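Local coordinates for triacylglycerol lipase (Clostridium botulinum, PDB 5AH1), which hydrolyses ester bonds as a zinc-binding triacylglycerol lipase of the alpha/beta-hydrolase class, probably also cleaving synthetic polyesters, at residues A[78-83]-A[115-120]; A[181-186]-A[306-311]; A[266-271]-A[285-290]; A[327-332]-A[408-413]. All coordinates share one frame; numbering follows the deposited sequence. Where two conformers were deposited one is given.

Interaction 1: residues A[78-83]-A[115-120]; sequences YPIVLV and HETYTA
Thr117 sets OG1 anti to its carbonyl carbon (chi1 -60°), which leaves its CG2 anti to the backbone N and leaning along the strand to Leu82, whose CD1 it meets at 3.8 Å. The hydroxyl itself turns back along its own chain: Thr117 OG1 donates to His115 O at 2.9 Å, approaching from above the carbonyl plane. Ile80 lies alongside Thr117, pointing the same way, and Leu82 and Thr119 share this face; Thr119 OG1 is held by Gln107. The opposite face carries Val81, Tyr118 and Ala120. There Val81 CG1 and Ala120 CB touch at 3.9 Å, with Leu135 of helix 128-140 packed on Ala120. Tyr118, its CG anti to the carbonyl carbon (chi1 -54°), swings its ring back so that Pro79 CB sits at the edge, 3.9 Å from Tyr118 CE2. The phenol is then tied down from its own segment, two residues back, Tyr118 OH donating to the anti lone pair of Glu116 OE2 at 2.6 Å. Between the faces run four nearly straight backbone bonds, from Ile80 N to Glu116 O (2.9 Å) through Tyr118 N to Ile80 O (2.8 Å), then Leu82 N to Tyr118 O and Ala120 N to Leu82 O. Strands 80-83 and 117-120 are parallel with a 27° twist, linked by helix 106-112: a beta-alpha-beta crossover at the edge of the alpha/beta-hydrolase sheet.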
loop_
_atom_site.group_PDB
_atom_site.type_symbol
_atom_site.label_atom_id
_atom_site.label_comp_id
_atom_site.label_asym_id
_atom_site.label_seq_id
_atom_site.Cartn_x
_atom_site.Cartn_y
_atom_site.Cartn_z
ATOM N N TYR A 78 18.519 2.156 -11.653
ATOM C CA TYR A 78 17.272 2.862 -11.406
ATOM C C TYR A 78 17.049 2.992 -9.905
ATOM O O TYR A 78 17.271 2.048 -9.149
ATOM C CB TYR A 78 16.116 2.096 -12.023
ATOM C CG TYR A 78 16.262 1.795 -13.496
ATOM C CD1 TYR A 78 16.834 2.702 -14.375
ATOM C CD2 TYR A 78 15.811 0.586 -14.010
ATOM C CE1 TYR A 78 16.938 2.422 -15.718
ATOM C CE2 TYR A 78 15.903 0.292 -15.357
ATOM C CZ TYR A 78 16.493 1.196 -16.212
ATOM O OH TYR A 78 16.564 0.892 -17.554
ATOM N N PRO A 79 16.546 4.158 -9.467
ATOM C CA PRO A 79 16.236 4.320 -8.042
ATOM C C PRO A 79 14.938 3.644 -7.643
ATOM O O PRO A 79 14.120 3.276 -8.490
ATOM C CB PRO A 79 16.088 5.830 -7.884
ATOM C CG PRO A 79 15.585 6.263 -9.196
ATOM C CD PRO A 79 16.314 5.410 -10.204
ATOM N N ILE A 80 14.769 3.507 -6.331
ATOM C CA ILE A 80 13.544 2.994 -5.725
ATOM C C ILE A 80 12.682 4.171 -5.279
ATOM O O ILE A 80 13.193 5.160 -4.756
ATOM C CB ILE A 80 13.898 2.092 -4.499
ATOM C CG1 ILE A 80 14.531 0.783 -4.984
ATOM C CG2 ILE A 80 12.689 1.828 -3.620
ATOM C CD1 ILE A 80 15.281 0.019 -3.909
ATOM N N VAL A 81 11.375 4.064 -5.501
ATOM C CA VAL A 81 10.401 4.973 -4.924
ATOM C C VAL A 81 9.446 4.132 -4.074
ATOM O O VAL A 81 8.785 3.217 -4.568
ATOM C CB VAL A 81 9.635 5.780 -6.014
ATOM C CG1 VAL A 81 8.527 6.622 -5.401
ATOM C CG2 VAL A 81 10.601 6.665 -6.797
ATOM N N LEU A 82 9.363 4.493 -2.797
ATOM C CA LEU A 82 8.544 3.805 -1.798
ATOM C C LEU A 82 7.169 4.459 -1.697
ATOM O O LEU A 82 7.073 5.683 -1.636
ATOM C CB LEU A 82 9.241 3.905 -0.437
ATOM C CG LEU A 82 10.646 3.309 -0.336
ATOM C CD1 LEU A 82 11.280 3.686 0.987
ATOM C CD2 LEU A 82 10.622 1.806 -0.472
ATOM N N VAL A 83 6.121 3.637 -1.657
ATOM C CA VAL A 83 4.743 4.118 -1.651
ATOM C C VAL A 83 3.919 3.402 -0.567
ATOM O O VAL A 83 3.668 2.204 -0.633
ATOM C CB VAL A 83 4.089 3.932 -3.025
ATOM C CG1 VAL A 83 2.677 4.553 -3.019
ATOM C CG2 VAL A 83 4.950 4.532 -4.144
ATOM N N HIS A 115 21.962 2.557 -2.488
ATOM C CA HIS A 115 20.715 2.272 -3.187
ATOM C C HIS A 115 19.884 3.549 -3.210
ATOM O O HIS A 115 19.215 3.881 -2.229
ATOM C CB HIS A 115 19.969 1.136 -2.488
ATOM C CG HIS A 115 20.822 -0.065 -2.207
ATOM N ND1 HIS A 115 21.257 -0.918 -3.196
ATOM C CD2 HIS A 115 21.302 -0.566 -1.043
ATOM C CE1 HIS A 115 21.982 -1.884 -2.657
ATOM N NE2 HIS A 115 22.023 -1.693 -1.351
ATOM N N GLU A 116 19.953 4.279 -4.323
ATOM C CA GLU A 116 19.221 5.536 -4.470
ATOM C C GLU A 116 17.732 5.293 -4.255
ATOM O O GLU A 116 17.123 4.467 -4.947
ATOM C CB GLU A 116 19.476 6.145 -5.852
ATOM C CG GLU A 116 18.924 7.560 -6.011
ATOM C CD GLU A 116 19.076 8.100 -7.419
ATOM O OE1 GLU A 116 19.683 7.412 -8.258
ATOM O OE2 GLU A 116 18.587 9.211 -7.703
ATOM N N THR A 117 17.163 5.997 -3.278
ATOM C CA THR A 117 15.801 5.742 -2.820
ATOM C C THR A 117 15.099 7.032 -2.422
ATOM O O THR A 117 15.671 7.880 -1.732
ATOM C CB THR A 117 15.793 4.793 -1.597
ATOM O OG1 THR A 117 16.394 3.543 -1.950
ATOM C CG2 THR A 117 14.370 4.524 -1.091
ATOM N N TYR A 118 13.847 7.131 -2.851
ATOM C CA TYR A 118 12.943 8.223 -2.500
ATOM C C TYR A 118 11.667 7.673 -1.905
ATOM O O TYR A 118 11.325 6.495 -2.081
ATOM C CB TYR A 118 12.597 9.038 -3.748
ATOM C CG TYR A 118 13.812 9.525 -4.470
ATOM C CD1 TYR A 118 14.431 10.687 -4.060
ATOM C CD2 TYR A 118 14.376 8.813 -5.515
ATOM C CE1 TYR A 118 15.563 11.146 -4.670
ATOM C CE2 TYR A 118 15.531 9.275 -6.149
ATOM C CZ TYR A 118 16.123 10.439 -5.714
ATOM O OH TYR A 118 17.277 10.927 -6.311
ATOM N N THR A 119 10.949 8.553 -1.227
ATOM C CA THR A 119 9.674 8.215 -0.615
ATOM C C THR A 119 8.605 9.133 -1.189
ATOM O O THR A 119 8.771 10.351 -1.202
ATOM C CB THR A 119 9.730 8.398 0.910
ATOM O OG1 THR A 119 10.728 7.525 1.455
ATOM C CG2 THR A 119 8.400 8.060 1.561
ATOM N N ALA A 120 7.530 8.544 -1.697
ATOM C CA ALA A 120 6.386 9.321 -2.167
ATOM C C ALA A 120 5.263 9.254 -1.154
ATOM O O ALA A 120 5.061 8.226 -0.508
ATOM C CB ALA A 120 5.918 8.824 -3.509
#

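Interaction 2: residues A[181-186]-A[306-311]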
loop_
_atom_site.group_PDB
_atom_site.type_symbol
_atom_site.label_atom_id
_atom_site.label_comp_id
_atom_site.label_asym_id
_atom_site.label_seq_id
_atom_site.Cartn_x
_atom_site.Cartn_y
_atom_site.Cartn_z
ATOM N N HIS A 181 3.588 -0.861 -0.221
ATOM C CA HIS A 181 3.107 -1.688 0.884
ATOM C C HIS A 181 1.609 -1.508 1.020
ATOM O O HIS A 181 1.092 -0.398 0.866
ATOM C CB HIS A 181 3.812 -1.302 2.180
ATOM C CG HIS A 181 3.307 -2.028 3.386
ATOM N ND1 HIS A 181 2.520 -1.423 4.348
ATOM C CD2 HIS A 181 3.420 -3.326 3.755
ATOM C CE1 HIS A 181 2.230 -2.304 5.288
ATOM N NE2 HIS A 181 2.756 -3.469 4.946
ATOM N N SER A 182 0.899 -2.575 1.363
ATOM C CA SER A 182 -0.528 -2.441 1.638
ATOM C C SER A 182 -1.168 -1.901 0.358
ATOM O O SER A 182 -0.819 -2.316 -0.745
ATOM C CB SER A 182 -0.741 -1.532 2.880
ATOM O OG SER A 182 -2.046 -0.972 2.946
ATOM N N MET A 183 -2.104 -0.978 0.513
ATOM C CA MET A 183 -2.747 -0.310 -0.606
ATOM C C MET A 183 -1.755 0.341 -1.590
ATOM O O MET A 183 -2.078 0.547 -2.767
ATOM C CB MET A 183 -3.694 0.759 -0.074
ATOM C CG MET A 183 -4.685 1.267 -1.088
ATOM S SD MET A 183 -5.666 2.602 -0.384
ATOM C CE MET A 183 -6.783 2.832 -1.756
ATOM N N GLY A 184 -0.551 0.656 -1.123
ATOM C CA GLY A 184 0.489 1.181 -1.996
ATOM C C GLY A 184 0.764 0.285 -3.204
ATOM O O GLY A 184 1.034 0.790 -4.279
ATOM N N GLY A 185 0.603 -1.021 -3.036
ATOM C CA GLY A 185 0.776 -1.949 -4.140
ATOM C C GLY A 185 -0.293 -1.809 -5.223
ATOM O O GLY A 185 0.002 -1.877 -6.414
ATOM N N GLN A 186 -1.550 -1.597 -4.830
ATOM C CA GLN A 186 -2.596 -1.294 -5.798
ATOM C C GLN A 186 -2.317 0.029 -6.485
ATOM O O GLN A 186 -2.493 0.166 -7.703
ATOM C CB GLN A 186 -3.962 -1.209 -5.123
ATOM C CG GLN A 186 -4.549 -2.501 -4.620
ATOM C CD GLN A 186 -5.854 -2.223 -3.916
ATOM O OE1 GLN A 186 -5.896 -1.412 -2.970
ATOM N NE2 GLN A 186 -6.942 -2.839 -4.390
ATOM N N TYR A 306 -13.814 1.506 -0.409
ATOM C CA TYR A 306 -14.368 0.748 -1.525
ATOM C C TYR A 306 -13.265 0.008 -2.283
ATOM O O TYR A 306 -13.375 -1.186 -2.579
ATOM C CB TYR A 306 -15.150 1.643 -2.484
ATOM C CG TYR A 306 -15.584 0.879 -3.710
ATOM C CD1 TYR A 306 -16.707 0.066 -3.692
ATOM C CD2 TYR A 306 -14.839 0.926 -4.880
ATOM C CE1 TYR A 306 -17.088 -0.654 -4.804
ATOM C CE2 TYR A 306 -15.203 0.205 -5.984
ATOM C CZ TYR A 306 -16.324 -0.580 -5.957
ATOM O OH TYR A 306 -16.669 -1.306 -7.076
ATOM N N ASP A 307 -12.190 0.717 -2.605
ATOM C CA ASP A 307 -11.105 0.143 -3.400
ATOM C C ASP A 307 -10.388 -1.013 -2.691
ATOM O O ASP A 307 -9.771 -1.862 -3.348
ATOM C CB ASP A 307 -10.115 1.250 -3.780
ATOM C CG ASP A 307 -10.473 1.955 -5.096
ATOM O OD1 ASP A 307 -11.525 1.628 -5.699
ATOM O OD2 ASP A 307 -9.679 2.835 -5.513
ATOM N N LEU A 308 -10.442 -1.020 -1.362
ATOM C CA LEU A 308 -9.892 -2.085 -0.527
ATOM C C LEU A 308 -10.774 -3.309 -0.413
ATOM O O LEU A 308 -10.286 -4.377 -0.047
ATOM C CB LEU A 308 -9.602 -1.564 0.879
ATOM C CG LEU A 308 -8.440 -0.568 0.970
ATOM C CD1 LEU A 308 -8.433 0.119 2.319
ATOM C CD2 LEU A 308 -7.090 -1.243 0.717
ATOM N N SER A 309 -12.071 -3.144 -0.673
ATOM C CA SER A 309 -12.999 -4.264 -0.574
ATOM C C SER A 309 -12.736 -5.249 -1.705
ATOM O O SER A 309 -12.133 -4.892 -2.725
ATOM C CB SER A 309 -14.450 -3.782 -0.639
ATOM O OG SER A 309 -14.830 -3.354 -1.937
ATOM N N THR A 310 -13.195 -6.488 -1.563
ATOM C CA THR A 310 -12.946 -7.460 -2.623
ATOM C C THR A 310 -13.668 -7.065 -3.914
ATOM O O THR A 310 -13.105 -7.211 -4.998
ATOM C CB THR A 310 -13.288 -8.887 -2.176
ATOM O OG1 THR A 310 -14.664 -8.979 -1.806
ATOM C CG2 THR A 310 -12.391 -9.299 -0.989
ATOM N N GLU A 311 -14.899 -6.564 -3.815
ATOM C CA GLU A 311 -15.586 -6.059 -4.996
ATOM C C GLU A 311 -14.792 -4.938 -5.692
ATOM O O GLU A 311 -14.686 -4.897 -6.926
ATOM C CB GLU A 311 -16.963 -5.537 -4.591
ATOM C CG GLU A 311 -17.828 -5.005 -5.741
ATOM C CD GLU A 311 -19.095 -4.302 -5.253
ATOM O OE1 GLU A 311 -19.047 -3.701 -4.155
ATOM O OE2 GLU A 311 -20.130 -4.356 -5.961
#
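Met183 and Leu308 stand 7.4 Å apart between CA atoms, the first turn of helix 183-197 facing the end of helix 304-308, so every contact across uses at least one side chain. Met183 runs fully extended, its CG anti to the backbone N, and crosses Leu308 at about a right angle; Met183 CG rests on Leu308 CD2 at 3.9 Å. The same methyl, Leu308 CD2, also lies 3.9 Å from Gln186 OE1, so it fits between two side chains one helical turn apart. Ser182 lies in the turn leading into this helix, with phi 60° and psi -139°, a strained link from strand 176-181; with Gly180 and Gly184 it fits the nucleophile elbow of alpha/beta hydrolases, where Ser182 would probably be the nucleophile. Gln186 gives the one hydrogen bond across: NE2 donates to Asp307 O at 3.2 Å, nearly straight at 168°, with the oxygen close to the amide plane but the donor tilted from the carbonyl plane. Its other end is taken as well, Asn128 ND2 bonding Gln186 OE1, which fixes the amide's rotation. Asp307 OD2 accepts from Asn128 N, bringing helix 128-140, which also supplies zinc ligand Asp130, against both segments.

Interaction 3: residues A[266-271]-A[285-290]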
loop_
_atom_site.group_PDB
_atom_site.type_symbol
_atom_site.label_atom_id
_atom_site.label_comp_id
_atom_site.label_asym_id
_atom_site.label_seq_id
_atom_site.Cartn_x
_atom_site.Cartn_y
_atom_site.Cartn_z
ATOM N N ILE A 266 -0.317 16.722 13.584
ATOM C CA ILE A 266 0.906 16.083 13.117
ATOM C C ILE A 266 0.622 15.129 11.955
ATOM O O ILE A 266 1.482 14.342 11.571
ATOM C CB ILE A 266 1.654 15.380 14.279
ATOM C CG1 ILE A 266 0.833 14.226 14.864
ATOM C CG2 ILE A 266 2.017 16.406 15.344
ATOM C CD1 ILE A 266 1.559 13.434 15.959
ATOM N N TYR A 267 -0.580 15.207 11.387
ATOM C CA TYR A 267 -0.904 14.474 10.166
ATOM C C TYR A 267 -2.086 15.127 9.455
ATOM O O TYR A 267 -2.892 15.812 10.064
ATOM C CB TYR A 267 -1.174 12.987 10.451
ATOM C CG TYR A 267 -2.303 12.729 11.404
ATOM C CD1 TYR A 267 -2.098 12.767 12.779
ATOM C CD2 TYR A 267 -3.580 12.474 10.941
ATOM C CE1 TYR A 267 -3.129 12.541 13.662
ATOM C CE2 TYR A 267 -4.614 12.244 11.809
ATOM C CZ TYR A 267 -4.395 12.289 13.169
ATOM O OH TYR A 267 -5.457 12.063 14.009
ATOM N N ASP A 268 -2.158 14.901 8.151
ATOM C CA ASP A 268 -3.109 15.553 7.251
ATOM C C ASP A 268 -3.732 14.429 6.430
ATOM O O ASP A 268 -3.018 13.586 5.890
ATOM C CB ASP A 268 -2.305 16.539 6.385
ATOM C CG ASP A 268 -3.124 17.268 5.314
ATOM O OD1 ASP A 268 -4.321 16.982 5.092
ATOM O OD2 ASP A 268 -2.520 18.168 4.674
ATOM N N LEU A 269 -5.056 14.374 6.379
ATOM C CA LEU A 269 -5.755 13.321 5.624
ATOM C C LEU A 269 -5.835 13.610 4.127
ATOM O O LEU A 269 -6.212 12.737 3.350
ATOM C CB LEU A 269 -7.151 13.075 6.178
ATOM C CG LEU A 269 -7.181 12.652 7.643
ATOM C CD1 LEU A 269 -8.611 12.622 8.153
ATOM C CD2 LEU A 269 -6.500 11.305 7.847
ATOM N N LYS A 270 -5.464 14.822 3.721
ATOM C CA LYS A 270 -5.251 15.154 2.309
ATOM C C LYS A 270 -6.489 14.938 1.441
ATOM O O LYS A 270 -6.382 14.559 0.276
ATOM C CB LYS A 270 -4.040 14.384 1.756
ATOM C CG LYS A 270 -2.831 14.448 2.685
ATOM C CD LYS A 270 -1.536 13.861 2.097
ATOM C CE LYS A 270 -0.395 13.979 3.091
ATOM N NZ LYS A 270 -0.576 13.151 4.297
ATOM N N LEU A 271 -7.660 15.270 1.987
ATOM C CA LEU A 271 -8.926 15.151 1.264
ATOM C C LEU A 271 -9.344 16.489 0.634
ATOM O O LEU A 271 -10.530 16.781 0.518
ATOM C CB LEU A 271 -10.005 14.592 2.206
ATOM C CG LEU A 271 -9.755 13.120 2.575
ATOM C CD1 LEU A 271 -10.586 12.724 3.774
ATOM C CD2 LEU A 271 -10.015 12.181 1.406
ATOM N N ARG A 285 -8.865 17.622 16.534
ATOM C CA ARG A 285 -9.962 16.766 16.967
ATOM C C ARG A 285 -11.253 17.073 16.209
ATOM O O ARG A 285 -11.974 16.161 15.816
ATOM C CB ARG A 285 -10.191 16.902 18.471
ATOM C CG ARG A 285 -11.354 16.070 18.996
ATOM C CD ARG A 285 -12.635 16.898 19.074
ATOM N NE ARG A 285 -13.823 16.067 19.240
ATOM C CZ ARG A 285 -14.298 15.650 20.408
ATOM N NH1 ARG A 285 -13.687 15.977 21.544
ATOM N NH2 ARG A 285 -15.390 14.900 20.440
ATOM N N ASP A 286 -11.568 18.352 16.025
ATOM C CA ASP A 286 -12.794 18.713 15.328
ATOM C C ASP A 286 -12.717 18.320 13.851
ATOM O O ASP A 286 -13.702 17.865 13.263
ATOM C CB ASP A 286 -13.086 20.201 15.502
ATOM C CG ASP A 286 -13.658 20.531 16.876
ATOM O OD1 ASP A 286 -14.027 19.600 17.628
ATOM O OD2 ASP A 286 -13.773 21.728 17.196
ATOM N N TYR A 287 -11.527 18.437 13.277
ATOM C CA TYR A 287 -11.284 18.064 11.882
ATOM C C TYR A 287 -11.481 16.566 11.686
ATOM O O TYR A 287 -12.171 16.149 10.758
ATOM C CB TYR A 287 -9.866 18.512 11.537
ATOM C CG TYR A 287 -9.191 17.902 10.325
ATOM C CD1 TYR A 287 -9.722 18.016 9.045
ATOM C CD2 TYR A 287 -7.966 17.267 10.454
ATOM C CE1 TYR A 287 -9.062 17.468 7.932
ATOM C CE2 TYR A 287 -7.298 16.730 9.359
ATOM C CZ TYR A 287 -7.843 16.828 8.096
ATOM O OH TYR A 287 -7.166 16.297 7.013
ATOM N N ILE A 288 -10.915 15.764 12.583
ATOM C CA ILE A 288 -11.084 14.315 12.505
ATOM C C ILE A 288 -12.550 13.894 12.653
ATOM O O ILE A 288 -13.044 13.047 11.901
ATOM C CB ILE A 288 -10.193 13.592 13.557
ATOM C CG1 ILE A 288 -8.701 13.802 13.249
ATOM C CG2 ILE A 288 -10.528 12.106 13.626
ATOM C CD1 ILE A 288 -8.259 13.522 11.836
ATOM N N GLU A 289 -13.250 14.482 13.614
ATOM C CA GLU A 289 -14.655 14.153 13.809
ATOM C C GLU A 289 -15.464 14.513 12.562
ATOM O O GLU A 289 -16.354 13.765 12.139
ATOM C CB GLU A 289 -15.197 14.883 15.041
ATOM C CG GLU A 289 -16.609 14.486 15.429
ATOM C CD GLU A 289 -16.949 14.867 16.857
ATOM O OE1 GLU A 289 -16.237 15.715 17.443
ATOM O OE2 GLU A 289 -17.934 14.312 17.397
ATOM N N ARG A 290 -15.161 15.667 11.979
ATOM C CA ARG A 290 -15.871 16.120 10.796
ATOM C C ARG A 290 -15.630 15.182 9.607
ATOM O O ARG A 290 -16.575 14.817 8.900
ATOM C CB ARG A 290 -15.477 17.562 10.475
ATOM C CG ARG A 290 -16.310 18.204 9.398
ATOM C CD ARG A 290 -16.083 19.706 9.358
ATOM N NE ARG A 290 -14.680 20.069 9.219
ATOM C CZ ARG A 290 -14.028 20.157 8.057
ATOM N NH1 ARG A 290 -14.637 19.899 6.903
ATOM N NH2 ARG A 290 -12.748 20.509 8.050
HETATM O O HOH W 1 -8.038 16.765 4.582
#
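Hydrogen bonding between Tyr287 and Leu269 centres on one phenol oxygen. Leu269 N donates to Tyr287 OH at 2.9 Å, bent to 152°, with the nitrogen near the plane of the ring. A water in the same plane lies 2.6 Å from Tyr287 OH and accepts from Leu271 N, so the hydroxyl holds two backbone amides of the loop, one directly and one through water. Tyr287 reaches that far because its CG is anti to the backbone N (chi1 162°), which carries the ring toward the loop. Within the loop, Asp268 OD1 accepts from Lys270 N at 2.8 Å, met from above the carboxylate plane, while Lys270 NZ folds back to Asp268 O at 2.9 Å and makes a salt bridge with Glu93. Asp268 OD2 pairs likewise with Arg161. The apolar part gathers round Ile288: its CD1 meets Leu269 CD1 at 3.8 Å, the two chains crossing nearly at right angles, and Tyr267 CE2 at 3.9 Å, tip to tip. Leu269 CB also passes close beside Tyr287 OH. Phe250 of helix 242-257 touches Tyr267, Leu269 and Ile288, and Tyr267 OH bonds Leu262 O. An Asx turn at Asp268 thus shapes a loop that is fastened to helix 284-292, in the long excursion, with several helices, between strands 221-227 and 327-331 of the alpha/beta-hydrolase sheet.

Interaction 4: residues A[327-332]-A[408-413]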
loop_
_atom_site.group_PDB
_atom_site.type_symbol
_atom_site.label_atom_id
_atom_site.label_comp_id
_atom_site.label_asym_id
_atom_site.label_seq_id
_atom_site.Cartn_x
_atom_site.Cartn_y
_atom_site.Cartn_z
ATOM N N TYR A 327 8.646 -5.811 -14.677
ATOM C CA TYR A 327 8.741 -6.933 -13.746
ATOM C C TYR A 327 7.802 -6.710 -12.568
ATOM O O TYR A 327 7.795 -5.632 -12.000
ATOM C CB TYR A 327 10.178 -7.071 -13.218
ATOM C CG TYR A 327 11.204 -7.467 -14.243
ATOM C CD1 TYR A 327 11.416 -8.791 -14.557
ATOM C CD2 TYR A 327 11.979 -6.504 -14.880
ATOM C CE1 TYR A 327 12.387 -9.150 -15.485
ATOM C CE2 TYR A 327 12.920 -6.844 -15.810
ATOM C CZ TYR A 327 13.118 -8.161 -16.111
ATOM O OH TYR A 327 14.075 -8.498 -17.039
ATOM N N TYR A 328 7.065 -7.738 -12.176
ATOM C CA TYR A 328 6.164 -7.652 -11.029
ATOM C C TYR A 328 6.567 -8.682 -9.987
ATOM O O TYR A 328 6.778 -9.854 -10.296
ATOM C CB TYR A 328 4.690 -7.855 -11.445
ATOM C CG TYR A 328 4.157 -6.740 -12.309
ATOM C CD1 TYR A 328 4.358 -6.727 -13.672
ATOM C CD2 TYR A 328 3.399 -5.713 -11.760
ATOM C CE1 TYR A 328 3.895 -5.692 -14.466
ATOM C CE2 TYR A 328 2.930 -4.688 -12.542
ATOM C CZ TYR A 328 3.144 -4.690 -13.897
ATOM O OH TYR A 328 2.710 -3.683 -14.721
ATOM N N PHE A 329 6.698 -8.214 -8.754
ATOM C CA PHE A 329 7.010 -9.054 -7.605
ATOM C C PHE A 329 5.951 -8.869 -6.563
ATOM O O PHE A 329 5.562 -7.751 -6.290
ATOM C CB PHE A 329 8.378 -8.668 -7.019
ATOM C CG PHE A 329 9.497 -8.841 -7.994
ATOM C CD1 PHE A 329 10.113 -10.082 -8.159
ATOM C CD2 PHE A 329 9.908 -7.781 -8.783
ATOM C CE1 PHE A 329 11.125 -10.254 -9.072
ATOM C CE2 PHE A 329 10.908 -7.950 -9.702
ATOM C CZ PHE A 329 11.516 -9.184 -9.859
ATOM N N SER A 330 5.561 -9.955 -5.926
ATOM C CA SER A 330 4.628 -9.877 -4.804
ATOM C C SER A 330 5.170 -10.611 -3.593
ATOM O O SER A 330 5.723 -11.716 -3.702
ATOM C CB SER A 330 3.276 -10.466 -5.179
ATOM O OG SER A 330 3.456 -11.796 -5.621
ATOM N N TRP A 331 5.004 -9.968 -2.441
ATOM C CA TRP A 331 5.379 -10.487 -1.138
ATOM C C TRP A 331 4.142 -10.577 -0.257
ATOM O O TRP A 331 3.364 -9.616 -0.159
ATOM C CB TRP A 331 6.412 -9.566 -0.503
ATOM C CG TRP A 331 7.676 -9.489 -1.291
ATOM C CD1 TRP A 331 7.967 -8.617 -2.291
ATOM C CD2 TRP A 331 8.814 -10.353 -1.161
ATOM N NE1 TRP A 331 9.223 -8.877 -2.788
ATOM C CE2 TRP A 331 9.769 -9.933 -2.107
ATOM C CE3 TRP A 331 9.114 -11.443 -0.334
ATOM C CZ2 TRP A 331 11.013 -10.557 -2.243
ATOM C CZ3 TRP A 331 10.331 -12.059 -0.470
ATOM C CH2 TRP A 331 11.279 -11.612 -1.410
ATOM N N THR A 332 3.977 -11.747 0.359
ATOM C CA THR A 332 2.838 -12.089 1.204
ATOM C C THR A 332 3.312 -12.217 2.652
ATOM O O THR A 332 4.288 -12.933 2.925
ATOM C CB THR A 332 2.226 -13.442 0.759
ATOM O OG1 THR A 332 1.733 -13.325 -0.585
ATOM C CG2 THR A 332 1.090 -13.862 1.689
ATOM N N GLY A 408 13.388 -19.475 -9.040
ATOM C CA GLY A 408 14.815 -19.301 -9.254
ATOM C C GLY A 408 15.172 -18.598 -10.551
ATOM O O GLY A 408 16.345 -18.514 -10.915
ATOM N N GLY A 409 14.159 -18.103 -11.253
ATOM C CA GLY A 409 14.360 -17.234 -12.398
ATOM C C GLY A 409 13.308 -16.146 -12.329
ATOM O O GLY A 409 12.240 -16.362 -11.758
ATOM N N VAL A 410 13.615 -14.963 -12.853
ATOM C CA VAL A 410 12.639 -13.876 -12.881
ATOM C C VAL A 410 11.997 -13.812 -14.248
ATOM O O VAL A 410 12.653 -14.057 -15.268
ATOM C CB VAL A 410 13.268 -12.516 -12.523
ATOM C CG1 VAL A 410 13.668 -12.492 -11.054
ATOM C CG2 VAL A 410 14.467 -12.202 -13.406
ATOM N N LYS A 411 10.700 -13.511 -14.248
ATOM C CA LYS A 411 9.923 -13.403 -15.469
ATOM C C LYS A 411 9.339 -12.005 -15.617
ATOM O O LYS A 411 8.644 -11.514 -14.738
ATOM C CB LYS A 411 8.793 -14.428 -15.428
ATOM C CG LYS A 411 9.263 -15.862 -15.179
ATOM C CD LYS A 411 9.817 -16.486 -16.428
ATOM C CE LYS A 411 8.702 -17.054 -17.291
ATOM N NZ LYS A 411 9.233 -17.824 -18.457
ATOM N N ILE A 412 9.582 -11.371 -16.753
ATOM C CA ILE A 412 9.015 -10.054 -17.011
ATOM C C ILE A 412 7.537 -10.183 -17.408
ATOM O O ILE A 412 7.110 -11.223 -17.952
ATOM C CB ILE A 412 9.829 -9.339 -18.131
ATOM C CG1 ILE A 412 9.663 -7.818 -18.029
ATOM C CG2 ILE A 412 9.472 -9.889 -19.504
ATOM C CD1 ILE A 412 10.637 -7.022 -18.923
ATOM N N GLY A 413 6.758 -9.140 -17.143
ATOM C CA GLY A 413 5.388 -9.097 -17.630
ATOM C C GLY A 413 4.383 -9.941 -16.876
ATOM O O GLY A 413 3.248 -10.095 -17.320
#
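Ile412 lies flat over one face of the Tyr327 ring. Its CG1, anti to the backbone N (chi1 -157°), sits 3.8 Å from the centroid of the Tyr327 ring and only 4° off the normal, a well-centred CH-pi contact. The rest of the chain spans the ring on both sides of that point: Ile412 CB approaches Tyr327 CE1 at 3.7 Å, and Ile412 CD1 comes down at 3.9 Å from Tyr327 CE2. Two residues on along strand 327-331, Phe329 is met differently. Val410 CG1 comes to its edge, in the ring plane, 3.9 Å from Phe329 CE1, though Val410 was deposited in two conformers and this detail belongs to one of them. Helix 437-448 backs this end, Phe446 touching Val410 while Tyr443 and Leu447 touch Phe329. The phenol of Tyr327 does not bond to 408-413; Tyr327 OH pairs with Ser451 O, and His222 of strand 221-227 meets the ring edge-to-face. No hydrogen bond joins the segments directly, but Asn416 ND2 in strand 415-417 bonds both Tyr328 O and Lys411 O. The loop before that strand therefore lies against strand 327-331 by aliphatic-on-aromatic packing, so the contact rests on shape and dispersion, with Asn416 as a shared polar bridge beside it.

How the interactions relate
Interactions 1, 2 and 4 gather round the central parallel sheet, while interaction 3 ties a loop to helix 284-292 away from the sheet. Interaction 1 pairs two strands at one edge and touches interaction 2 where Val83 O probably bonds His181 N and Val83 packs on Gly184, joining the sheet to the putative nucleophile elbow; their centres are 21 Å apart. Interaction 4, centred about 18 Å from interaction 1, lies further across the same sheet, and its strand 327-331 directly follows helix 310-317 of interaction 2. Interaction 3 falls, along the chain, between the two segments of interaction 2, and the centres of interactions 2 and 3 are 22 Å apart. Interactions 3 and 4, centres 38 Å apart, lie on opposite sides of the chain's centre.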